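Local coordinates for tRNA-5-methyluridine(54) 2-sulfurtransferase (Pyrococcus horikoshii, PDB 3VRH), which catalyses the ATP-dependent 2-thiolation of 5-methyluridine 54 in the T loop of tRNA, a modification that stabilises tRNAs in thermophilic microorganisms, at residues Pro104-Tyr116 with Trp290-Asp304. Residues are numbered along the deposited sequence; the frame is centred on the assembly and turned at random.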
# COMPACT_ATOMS: atom_id res chain seq x y z
N PRO A 104 -24.13 -25.38 -18.64
CA PRO A 104 -25.49 -24.91 -18.35
C PRO A 104 -25.44 -23.51 -17.74
O PRO A 104 -24.59 -23.24 -16.88
CB PRO A 104 -26.00 -25.90 -17.29
CG PRO A 104 -25.05 -27.07 -17.34
CD PRO A 104 -23.73 -26.52 -17.81
N LEU A 105 -26.35 -22.63 -18.16
CA LEU A 105 -26.35 -21.27 -17.63
C LEU A 105 -27.68 -20.95 -16.98
O LEU A 105 -28.75 -21.06 -17.60
CB LEU A 105 -26.03 -20.25 -18.72
CG LEU A 105 -26.29 -18.78 -18.36
CD1 LEU A 105 -25.40 -18.33 -17.19
CD2 LEU A 105 -26.04 -17.94 -19.60
N HIS A 106 -27.62 -20.60 -15.70
CA HIS A 106 -28.81 -20.19 -14.97
C HIS A 106 -28.83 -18.68 -14.93
O HIS A 106 -27.78 -18.03 -14.83
CB HIS A 106 -28.75 -20.72 -13.55
CG HIS A 106 -28.43 -22.18 -13.48
ND1 HIS A 106 -29.37 -23.16 -13.68
CD2 HIS A 106 -27.26 -22.83 -13.22
CE1 HIS A 106 -28.81 -24.35 -13.56
NE2 HIS A 106 -27.53 -24.18 -13.28
N ILE A 107 -30.03 -18.10 -15.02
CA ILE A 107 -30.13 -16.65 -14.97
C ILE A 107 -31.07 -16.17 -13.88
O ILE A 107 -32.21 -16.65 -13.76
CB ILE A 107 -30.59 -16.08 -16.32
CG1 ILE A 107 -29.68 -16.59 -17.44
CG2 ILE A 107 -30.60 -14.53 -16.26
CD1 ILE A 107 -30.25 -16.40 -18.83
N VAL A 108 -30.57 -15.21 -13.09
CA VAL A 108 -31.37 -14.46 -12.14
C VAL A 108 -31.43 -12.99 -12.55
O VAL A 108 -30.39 -12.32 -12.67
CB VAL A 108 -30.78 -14.55 -10.72
CG1 VAL A 108 -31.59 -13.69 -9.74
CG2 VAL A 108 -30.75 -15.99 -10.25
N ARG A 109 -32.64 -12.49 -12.77
CA ARG A 109 -32.84 -11.11 -13.13
C ARG A 109 -33.24 -10.33 -11.88
O ARG A 109 -34.32 -10.51 -11.35
CB ARG A 109 -33.90 -11.00 -14.21
CG ARG A 109 -33.61 -11.83 -15.44
CD ARG A 109 -33.72 -10.98 -16.69
NE ARG A 109 -33.39 -11.71 -17.91
CZ ARG A 109 -34.23 -11.87 -18.94
NH1 ARG A 109 -35.45 -11.34 -18.89
NH2 ARG A 109 -33.86 -12.55 -20.02
N ILE A 110 -32.34 -9.47 -11.41
CA ILE A 110 -32.56 -8.73 -10.17
C ILE A 110 -33.85 -7.91 -10.22
O ILE A 110 -34.61 -7.89 -9.26
CB ILE A 110 -31.36 -7.84 -9.87
CG1 ILE A 110 -30.24 -8.69 -9.24
CG2 ILE A 110 -31.75 -6.70 -8.97
CD1 ILE A 110 -28.93 -7.91 -9.01
N LYS A 111 -34.09 -7.26 -11.36
CA LYS A 111 -35.27 -6.42 -11.56
C LYS A 111 -36.56 -7.24 -11.50
O LYS A 111 -37.58 -6.76 -11.03
CB LYS A 111 -35.19 -5.73 -12.91
CG LYS A 111 -35.75 -4.30 -12.94
CD LYS A 111 -37.26 -4.25 -13.00
CE LYS A 111 -37.74 -2.82 -13.18
NZ LYS A 111 -36.94 -2.09 -14.23
N GLU A 112 -36.51 -8.48 -11.97
CA GLU A 112 -37.68 -9.35 -11.93
C GLU A 112 -38.02 -9.83 -10.51
O GLU A 112 -39.17 -9.78 -10.10
CB GLU A 112 -37.54 -10.51 -12.91
CG GLU A 112 -37.57 -10.03 -14.36
CD GLU A 112 -37.46 -11.16 -15.39
OE1 GLU A 112 -37.52 -12.36 -15.03
OE2 GLU A 112 -37.29 -10.82 -16.58
N ILE A 113 -37.03 -10.24 -9.74
CA ILE A 113 -37.31 -10.80 -8.43
C ILE A 113 -37.40 -9.73 -7.33
O ILE A 113 -38.05 -9.95 -6.31
CB ILE A 113 -36.27 -11.84 -8.04
CG1 ILE A 113 -34.89 -11.21 -8.04
CG2 ILE A 113 -36.35 -13.06 -8.99
CD1 ILE A 113 -33.90 -11.90 -7.15
N LEU A 114 -36.74 -8.60 -7.53
CA LEU A 114 -36.71 -7.56 -6.51
C LEU A 114 -37.54 -6.34 -6.88
O LEU A 114 -37.81 -5.49 -6.03
CB LEU A 114 -35.27 -7.15 -6.21
CG LEU A 114 -34.39 -8.28 -5.67
CD1 LEU A 114 -32.93 -7.84 -5.53
CD2 LEU A 114 -34.93 -8.80 -4.34
N GLY A 115 -37.92 -6.25 -8.15
CA GLY A 115 -38.74 -5.16 -8.66
C GLY A 115 -37.98 -3.94 -9.18
O GLY A 115 -38.57 -3.05 -9.81
N TYR A 116 -36.68 -3.89 -8.93
CA TYR A 116 -35.88 -2.71 -9.28
C TYR A 116 -34.52 -3.07 -9.85
O TYR A 116 -33.85 -4.00 -9.38
CB TYR A 116 -35.65 -1.83 -8.05
CG TYR A 116 -36.91 -1.28 -7.42
CD1 TYR A 116 -37.64 -2.03 -6.51
CD2 TYR A 116 -37.35 -0.01 -7.72
CE1 TYR A 116 -38.78 -1.53 -5.94
CE2 TYR A 116 -38.49 0.51 -7.15
CZ TYR A 116 -39.21 -0.26 -6.25
OH TYR A 116 -40.36 0.25 -5.68
N TRP A 290 -33.26 -4.52 1.00
CA TRP A 290 -34.33 -4.75 0.03
C TRP A 290 -35.72 -4.70 0.69
O TRP A 290 -36.75 -4.70 -0.01
CB TRP A 290 -34.07 -6.05 -0.77
CG TRP A 290 -32.99 -5.85 -1.79
CD1 TRP A 290 -31.71 -6.31 -1.73
CD2 TRP A 290 -33.08 -5.06 -2.99
NE1 TRP A 290 -31.00 -5.88 -2.84
CE2 TRP A 290 -31.82 -5.12 -3.62
CE3 TRP A 290 -34.11 -4.33 -3.58
CZ2 TRP A 290 -31.57 -4.46 -4.82
CZ3 TRP A 290 -33.85 -3.68 -4.78
CH2 TRP A 290 -32.59 -3.74 -5.38
N GLY A 291 -35.74 -4.64 2.02
CA GLY A 291 -36.98 -4.57 2.76
C GLY A 291 -37.82 -5.82 2.52
O GLY A 291 -39.01 -5.74 2.20
N LEU A 292 -37.17 -6.97 2.67
CA LEU A 292 -37.78 -8.24 2.35
C LEU A 292 -38.37 -8.86 3.58
O LEU A 292 -37.73 -8.91 4.64
CB LEU A 292 -36.74 -9.18 1.75
CG LEU A 292 -36.24 -8.77 0.37
CD1 LEU A 292 -35.17 -9.72 -0.09
CD2 LEU A 292 -37.38 -8.72 -0.63
N LYS A 293 -39.59 -9.35 3.44
CA LYS A 293 -40.28 -10.02 4.54
C LYS A 293 -40.27 -11.52 4.30
O LYS A 293 -40.63 -12.31 5.19
CB LYS A 293 -41.71 -9.49 4.67
CG LYS A 293 -41.83 -7.97 4.83
CD LYS A 293 -41.35 -7.49 6.19
CE LYS A 293 -41.68 -6.01 6.40
NZ LYS A 293 -41.67 -5.59 7.83
N LYS A 294 -39.86 -11.93 3.10
CA LYS A 294 -39.91 -13.34 2.73
C LYS A 294 -38.63 -13.83 2.06
O LYS A 294 -37.92 -13.06 1.42
CB LYS A 294 -41.14 -13.62 1.86
CG LYS A 294 -42.45 -13.54 2.64
CD LYS A 294 -43.66 -13.59 1.74
CE LYS A 294 -44.93 -13.28 2.54
NZ LYS A 294 -46.14 -13.13 1.67
N GLU A 295 -38.35 -15.12 2.22
CA GLU A 295 -37.15 -15.73 1.69
C GLU A 295 -37.26 -15.89 0.17
O GLU A 295 -38.35 -16.06 -0.35
CB GLU A 295 -36.91 -17.10 2.34
CG GLU A 295 -35.60 -17.75 1.92
CD GLU A 295 -35.39 -19.12 2.52
OE1 GLU A 295 -34.72 -19.95 1.86
OE2 GLU A 295 -35.88 -19.36 3.64
N ILE A 296 -36.14 -15.80 -0.54
CA ILE A 296 -36.15 -16.10 -1.96
C ILE A 296 -35.63 -17.51 -2.19
O ILE A 296 -34.55 -17.87 -1.70
CB ILE A 296 -35.32 -15.11 -2.77
CG1 ILE A 296 -35.82 -13.69 -2.54
CG2 ILE A 296 -35.39 -15.46 -4.25
CD1 ILE A 296 -34.87 -12.64 -3.01
N ASN A 297 -36.41 -18.30 -2.91
CA ASN A 297 -36.04 -19.68 -3.19
C ASN A 297 -35.37 -19.76 -4.55
O ASN A 297 -36.03 -19.58 -5.56
CB ASN A 297 -37.30 -20.55 -3.17
CG ASN A 297 -36.99 -22.02 -3.11
OD1 ASN A 297 -35.84 -22.44 -3.29
ND2 ASN A 297 -38.01 -22.83 -2.85
N PHE A 298 -34.06 -20.02 -4.57
CA PHE A 298 -33.32 -20.06 -5.83
C PHE A 298 -33.19 -21.46 -6.43
O PHE A 298 -32.54 -21.64 -7.46
CB PHE A 298 -31.94 -19.42 -5.70
CG PHE A 298 -31.99 -17.93 -5.57
CD1 PHE A 298 -32.28 -17.14 -6.67
CD2 PHE A 298 -31.74 -17.33 -4.36
CE1 PHE A 298 -32.32 -15.78 -6.55
CE2 PHE A 298 -31.78 -15.96 -4.23
CZ PHE A 298 -32.07 -15.18 -5.33
N LYS A 299 -33.82 -22.43 -5.76
CA LYS A 299 -33.86 -23.80 -6.26
C LYS A 299 -34.42 -23.88 -7.69
O LYS A 299 -35.46 -23.28 -8.01
CB LYS A 299 -34.69 -24.67 -5.32
CG LYS A 299 -34.84 -26.11 -5.80
CD LYS A 299 -33.51 -26.84 -5.80
CE LYS A 299 -33.70 -28.31 -6.16
NZ LYS A 299 -33.95 -28.50 -7.62
N VAL A 300 -33.71 -24.59 -8.56
CA VAL A 300 -34.17 -24.77 -9.93
C VAL A 300 -34.08 -26.23 -10.34
O VAL A 300 -33.20 -26.98 -9.88
CB VAL A 300 -33.38 -23.88 -10.94
CG1 VAL A 300 -33.58 -22.39 -10.66
CG2 VAL A 300 -31.90 -24.23 -10.93
N SER A 301 -34.98 -26.65 -11.22
CA SER A 301 -34.94 -28.02 -11.73
C SER A 301 -34.40 -28.09 -13.14
O SER A 301 -34.14 -29.17 -13.65
CB SER A 301 -36.33 -28.67 -11.66
OG SER A 301 -37.33 -27.78 -12.11
N SER A 302 -34.20 -26.92 -13.76
CA SER A 302 -33.76 -26.84 -15.15
C SER A 302 -33.36 -25.43 -15.55
O SER A 302 -33.47 -24.49 -14.76
CB SER A 302 -34.90 -27.30 -16.07
OG SER A 302 -36.05 -26.52 -15.83
N THR A 303 -32.90 -25.28 -16.79
CA THR A 303 -32.56 -23.97 -17.33
C THR A 303 -33.57 -23.56 -18.39
O THR A 303 -34.27 -24.41 -18.98
CB THR A 303 -31.17 -23.98 -18.00
OG1 THR A 303 -31.19 -24.87 -19.13
CG2 THR A 303 -30.11 -24.46 -17.01
N ASP A 304 -33.64 -22.26 -18.65
CA ASP A 304 -34.46 -21.74 -19.73
C ASP A 304 -34.09 -22.39 -21.07
O ASP A 304 -34.96 -22.63 -21.91
CB ASP A 304 -34.32 -20.23 -19.83
CG ASP A 304 -34.70 -19.51 -18.54
OD1 ASP A 304 -35.69 -19.90 -17.87
OD2 ASP A 304 -33.99 -18.54 -18.21
O HOH W 1 -31.71 -20.42 -17.00
O HOH W 2 -31.97 -22.24 -14.35
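L114, in the short helix 110-114 that follows edge strand 105-109 of the PP-loop domain's mixed sheet, lies against the indole of W290, at the start of the tail after helix 285-290. L114 CB sits 4.0 Å from W290 CZ3. From there CG swings anti to the carbonyl carbon (chi1 -61°) and CD1 comes down on the face of the indole in a CH-pi contact, 3.7 Å from the centroid of the six-membered ring and 19° off its normal. The other methyl, CD2, turns to I296, 4.1 Å from its CD1. Y116 CB meets the same indole at its edge, while W290 NE1 is hydrogen-bonded to T134 OG1. Were W290 replaced by an alanine, L114 CD1 would probably lose the aromatic face it lies on, and T134 its indole partner.

Farther along, F298 crosses the strand's V108 at about a right angle, with CE1 3.9 Å from V108 CG1; I113 CD1 touches the ring edge at CZ, and the tail's own I296 CG2 lies over one face. No direct hydrogen bond joins 104-116 to 290-304, and the backbone at F298 and V300 is hydrogen-bonded instead to D145 and N146. At the far end T303 CG2 packs against the imidazole of H106, whose NE2 is hydrogen-bonded to E75 OE1, and the polar links there run through two waters. One water joins L105 O to D304 N; a second, lying in the plane of the imidazole at its edge, is 2.8 Å from H106 ND1 and donates to S302 O at 2.7 Å.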